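Local coordinates for malate synthase (Haloferax volcanii, PDB 5TAO), which condenses acetyl-CoA with glyoxylate and hydrolyses the malyl-CoA intermediate to malate and CoA in the glyoxylate cycle, with magnesium as cofactor, at the interface of chains A and B. Coordinates in Å, arbitrary orientation; residue numbers count along the deposited sequence, not the author numbering. Chains: chain A/B, Malate synthase.

Contact 1: the interface of chains A and B. Residues chain A 167, 214, 218, 222; chain B 160, 163-164, 215.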
# COMPACT_ATOMS: atom_id res chain seq x y z
N GLY A 167 -7.21 9.86 -6.84
CA GLY A 167 -5.76 9.69 -6.88
C GLY A 167 -5.16 8.31 -7.01
O GLY A 167 -4.07 8.20 -7.56
N HIS A 214 -9.79 21.05 -11.15
CA HIS A 214 -8.50 20.60 -11.57
C HIS A 214 -8.25 19.13 -11.23
O HIS A 214 -7.83 18.30 -12.09
CB HIS A 214 -7.39 21.46 -10.99
CG HIS A 214 -6.02 20.96 -11.33
ND1 HIS A 214 -5.35 21.33 -12.49
CD2 HIS A 214 -5.21 20.05 -10.70
CE1 HIS A 214 -4.18 20.71 -12.54
NE2 HIS A 214 -4.09 19.90 -11.48
N ARG A 218 -7.81 15.99 -13.73
CA ARG A 218 -6.66 15.18 -13.64
C ARG A 218 -7.00 13.69 -13.34
O ARG A 218 -6.44 12.79 -13.92
CB ARG A 218 -5.74 15.75 -12.56
CG ARG A 218 -4.58 14.89 -12.14
CD ARG A 218 -3.93 15.53 -10.93
NE ARG A 218 -4.64 15.29 -9.68
CZ ARG A 218 -4.36 15.90 -8.50
NH1 ARG A 218 -3.38 16.79 -8.39
NH2 ARG A 218 -5.01 15.57 -7.39
N ALA A 222 -5.96 10.51 -15.79
CA ALA A 222 -5.13 9.48 -15.28
C ALA A 222 -5.82 8.16 -15.35
O ALA A 222 -5.16 7.08 -15.49
CB ALA A 222 -4.71 9.78 -13.88
N GLY B 160 -1.29 13.78 -16.30
CA GLY B 160 -2.02 13.66 -15.04
C GLY B 160 -1.36 12.60 -14.19
O GLY B 160 -1.22 12.76 -13.00
N GLU B 163 1.80 13.74 -12.53
CA GLU B 163 1.49 14.70 -11.45
C GLU B 163 1.10 13.92 -10.17
O GLU B 163 1.64 14.15 -9.06
CB GLU B 163 0.41 15.66 -11.91
CG GLU B 163 -0.09 16.67 -10.83
CD GLU B 163 -1.29 17.50 -11.30
OE1 GLU B 163 -1.74 17.24 -12.44
OE2 GLU B 163 -1.85 18.31 -10.53
N LEU B 164 0.27 12.90 -10.33
CA LEU B 164 -0.17 12.08 -9.20
C LEU B 164 1.02 11.28 -8.68
O LEU B 164 1.17 11.16 -7.50
CB LEU B 164 -1.27 11.09 -9.59
CG LEU B 164 -2.63 11.81 -9.90
CD1 LEU B 164 -3.67 10.86 -10.49
CD2 LEU B 164 -3.18 12.40 -8.61
N ASN B 215 1.80 21.70 -7.16
CA ASN B 215 2.07 20.28 -6.95
C ASN B 215 3.49 19.81 -7.27
O ASN B 215 4.06 18.94 -6.60
CB ASN B 215 1.06 19.46 -7.71
CG ASN B 215 -0.36 19.60 -7.11
OD1 ASN B 215 -0.55 20.19 -6.07
ND2 ASN B 215 -1.33 19.24 -7.88
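A:His214 and A:Arg218, one turn apart on helix 210-223, converge on the carboxylate of B:Glu163 from helix 160-166, a helix-to-helix contact between two subunits of this HpcH/HpaI-family enzyme, which assembles as trimers and hexamers.

The polar part centres on OE2 of B:Glu163, which three nitrogens grip. Histidine suits the first place because its ring presents an N-H at its tip: A:His214 NE2 meets OE2 of B:Glu163 tip to tip at 2.9 Å, on the syn lone pair and with the acceptor nearly in the ring plane. From the glutamate's own subunit, the amide ND2 of B:Asn215 reaches OE2 of B:Glu163 at 2.9 Å on the anti lone pair, a second-shell bond that helps to fix the rotation of the carboxylate. The salt bridge arrives differently. NH1 of A:Arg218 lies 3.0 Å from OE2 of B:Glu163 and comes from above the carboxylate; the guanidinium and carboxylate planes stand 79° apart, an arrangement unlike the parallel, two-pronged arginine-carboxylate pair. Glutamate has the length for this: its CG is anti to the backbone N (chi1 176°) and the chain runs on extended, carrying the charge across to the facing helix. An alanine here would probably leave the guanidinium of A:Arg218 without its countercharge and the N-H of A:His214 without its acceptor.

Apolar packing completes the patch. The arginine chain bends at chi3 (79°), and B:Leu164 lays CD2 over one face of the guanidinium, near its rim, 3.4 Å from NE of A:Arg218. Its other branch, CD1, touches CB of A:Ala222 at 3.7 Å, where a small side chain lets the helix approach closely. CA of B:Gly160 lies 4.1 Å from CG of A:Arg218; having no side chain, the glycine lets the arginine methylenes pass near the helix start.

Contact 2: the interface of chains A and B. Residues chain A 271, 273-274; chain B 341-343, 346, 398, 420.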
# COMPACT_ATOMS: atom_id res chain seq x y z
N PRO A 271 -18.14 24.27 -26.42
CA PRO A 271 -16.79 23.75 -26.71
C PRO A 271 -16.41 23.54 -28.22
O PRO A 271 -15.26 23.19 -28.59
CB PRO A 271 -16.76 22.44 -25.97
CG PRO A 271 -18.18 22.03 -25.86
CD PRO A 271 -18.93 23.30 -25.65
N PRO A 273 -15.68 24.99 -31.97
CA PRO A 273 -14.98 26.21 -32.44
C PRO A 273 -15.97 27.28 -32.97
O PRO A 273 -17.07 26.94 -33.40
CB PRO A 273 -14.04 25.68 -33.51
CG PRO A 273 -13.98 24.19 -33.28
CD PRO A 273 -15.32 23.81 -32.77
N PRO A 274 -15.64 28.55 -32.81
CA PRO A 274 -16.59 29.59 -33.23
C PRO A 274 -16.83 29.58 -34.76
O PRO A 274 -16.02 29.00 -35.53
CB PRO A 274 -15.94 30.89 -32.77
CG PRO A 274 -14.72 30.51 -32.02
CD PRO A 274 -14.35 29.11 -32.39
N PRO B 341 -9.28 31.72 -33.49
CA PRO B 341 -9.72 31.14 -34.76
C PRO B 341 -11.12 30.46 -34.81
O PRO B 341 -11.70 30.06 -33.80
CB PRO B 341 -8.62 30.13 -35.11
CG PRO B 341 -8.01 29.76 -33.79
CD PRO B 341 -8.14 30.97 -32.91
N SER B 342 -11.66 30.41 -36.02
CA SER B 342 -12.91 29.79 -36.30
C SER B 342 -12.61 28.35 -36.66
O SER B 342 -11.49 28.00 -36.93
CB SER B 342 -13.55 30.48 -37.55
OG SER B 342 -12.96 29.96 -38.74
N MET B 343 -13.67 27.56 -36.74
CA MET B 343 -13.62 26.21 -37.26
C MET B 343 -12.93 26.20 -38.64
O MET B 343 -11.97 25.43 -38.88
CB MET B 343 -15.06 25.71 -37.33
CG MET B 343 -15.32 24.36 -37.95
SD MET B 343 -15.11 22.93 -36.84
CE MET B 343 -13.35 22.86 -37.00
N ILE B 346 -9.22 26.71 -38.32
CA ILE B 346 -8.52 25.53 -37.75
C ILE B 346 -8.46 24.43 -38.81
O ILE B 346 -7.44 23.78 -39.01
CB ILE B 346 -9.25 25.02 -36.46
CG1 ILE B 346 -9.04 26.01 -35.31
CG2 ILE B 346 -8.77 23.64 -36.08
CD1 ILE B 346 -10.13 25.97 -34.24
N PRO B 398 -10.31 20.33 -30.01
CA PRO B 398 -11.69 20.70 -30.44
C PRO B 398 -12.20 19.98 -31.69
O PRO B 398 -13.39 19.69 -31.83
CB PRO B 398 -11.60 22.19 -30.72
CG PRO B 398 -10.21 22.62 -30.47
CD PRO B 398 -9.41 21.48 -29.86
N TYR B 420 -21.82 25.84 -39.56
CA TYR B 420 -20.54 26.00 -40.23
C TYR B 420 -20.62 25.99 -41.77
O TYR B 420 -19.60 26.23 -42.42
CB TYR B 420 -19.60 24.85 -39.81
CG TYR B 420 -19.31 24.81 -38.31
CD1 TYR B 420 -18.57 25.83 -37.71
CD2 TYR B 420 -19.79 23.80 -37.50
CE1 TYR B 420 -18.31 25.85 -36.36
CE2 TYR B 420 -19.54 23.80 -36.12
CZ TYR B 420 -18.79 24.82 -35.56
OH TYR B 420 -18.50 24.87 -34.23
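A:Pro273 and A:Pro274, in a proline-rich loop of one malate synthase subunit, sit against the C-terminal part of the other, where the start of helix 343-356 and the side chain of B:Tyr420 receive them.

The A:Pro273 ring and the B:Met343 side chain cross at a slant. The methionine has CG anti to the backbone N (chi1 175°); the bend at chi2 then brings its sulfur to the proline ring, SD of B:Met343 lying 3.9 Å from CG of A:Pro273, and the bend at chi3 turns the methyl CE toward the same CG. A flexible thioether suits this place because it can follow the contour of a rigid ring. Further apolar groups meet the same ring, with CD1 of B:Ile346 4.0 Å from CB of A:Pro273, and CB of B:Pro398, from helix 389-408, 4.0 Å from CG of A:Pro273. Proline serves well here, compact and apolar, with a backbone already restrained for docking.

B:Tyr420 stands roughly at right angles to A:Pro273 and addresses its backbone. The phenol hydroxyl OH of B:Tyr420 donates to the carbonyl O of A:Pro273 at 2.6 Å, in the carbonyl plane and on a lone pair, with a C=O to donor angle of 144°. The carbonyl oxygens of both prolines lie at the edge of the tyrosine ring, in its plane, while CG of B:Met343 covers one ring face toward the rim. The proline backbones have no N-H and can only accept, which suits a phenol donor.

A:Pro274 turns its carbonyl to the helix instead. The amide N of B:Met343, the first residue of helix 343-356, donates to O of A:Pro274 at 3.0 Å, nearly head-on, with a C=O...N angle of 166°. An amide in the first turn has no carbonyl acceptor within its own helix, so an outside oxygen can serve, and the helix dipole would probably favour it. Beside it, the A:Pro274 ring rests its CG against the carbonyl O of B:Pro341 at 3.5 Å.

The C-alpha centres of contact 1 and contact 2 lie about 28 Å apart, and the contacts share no residue or secondary-structure element. Both join the same two chains, so one neighbour is held at well-separated places: by a charged contact between helices and by a proline loop docked on C-terminal elements. The chains do not meet through a strict two-fold axis, which would fit neighbours within a trimer, though these contacts alone do not show which pairing of the hexamer they belong to. Contact 2, about 17 Å from the predicted proton acceptor B:Asp388, touches helix 389-408, which begins just after this residue, and may help to position it.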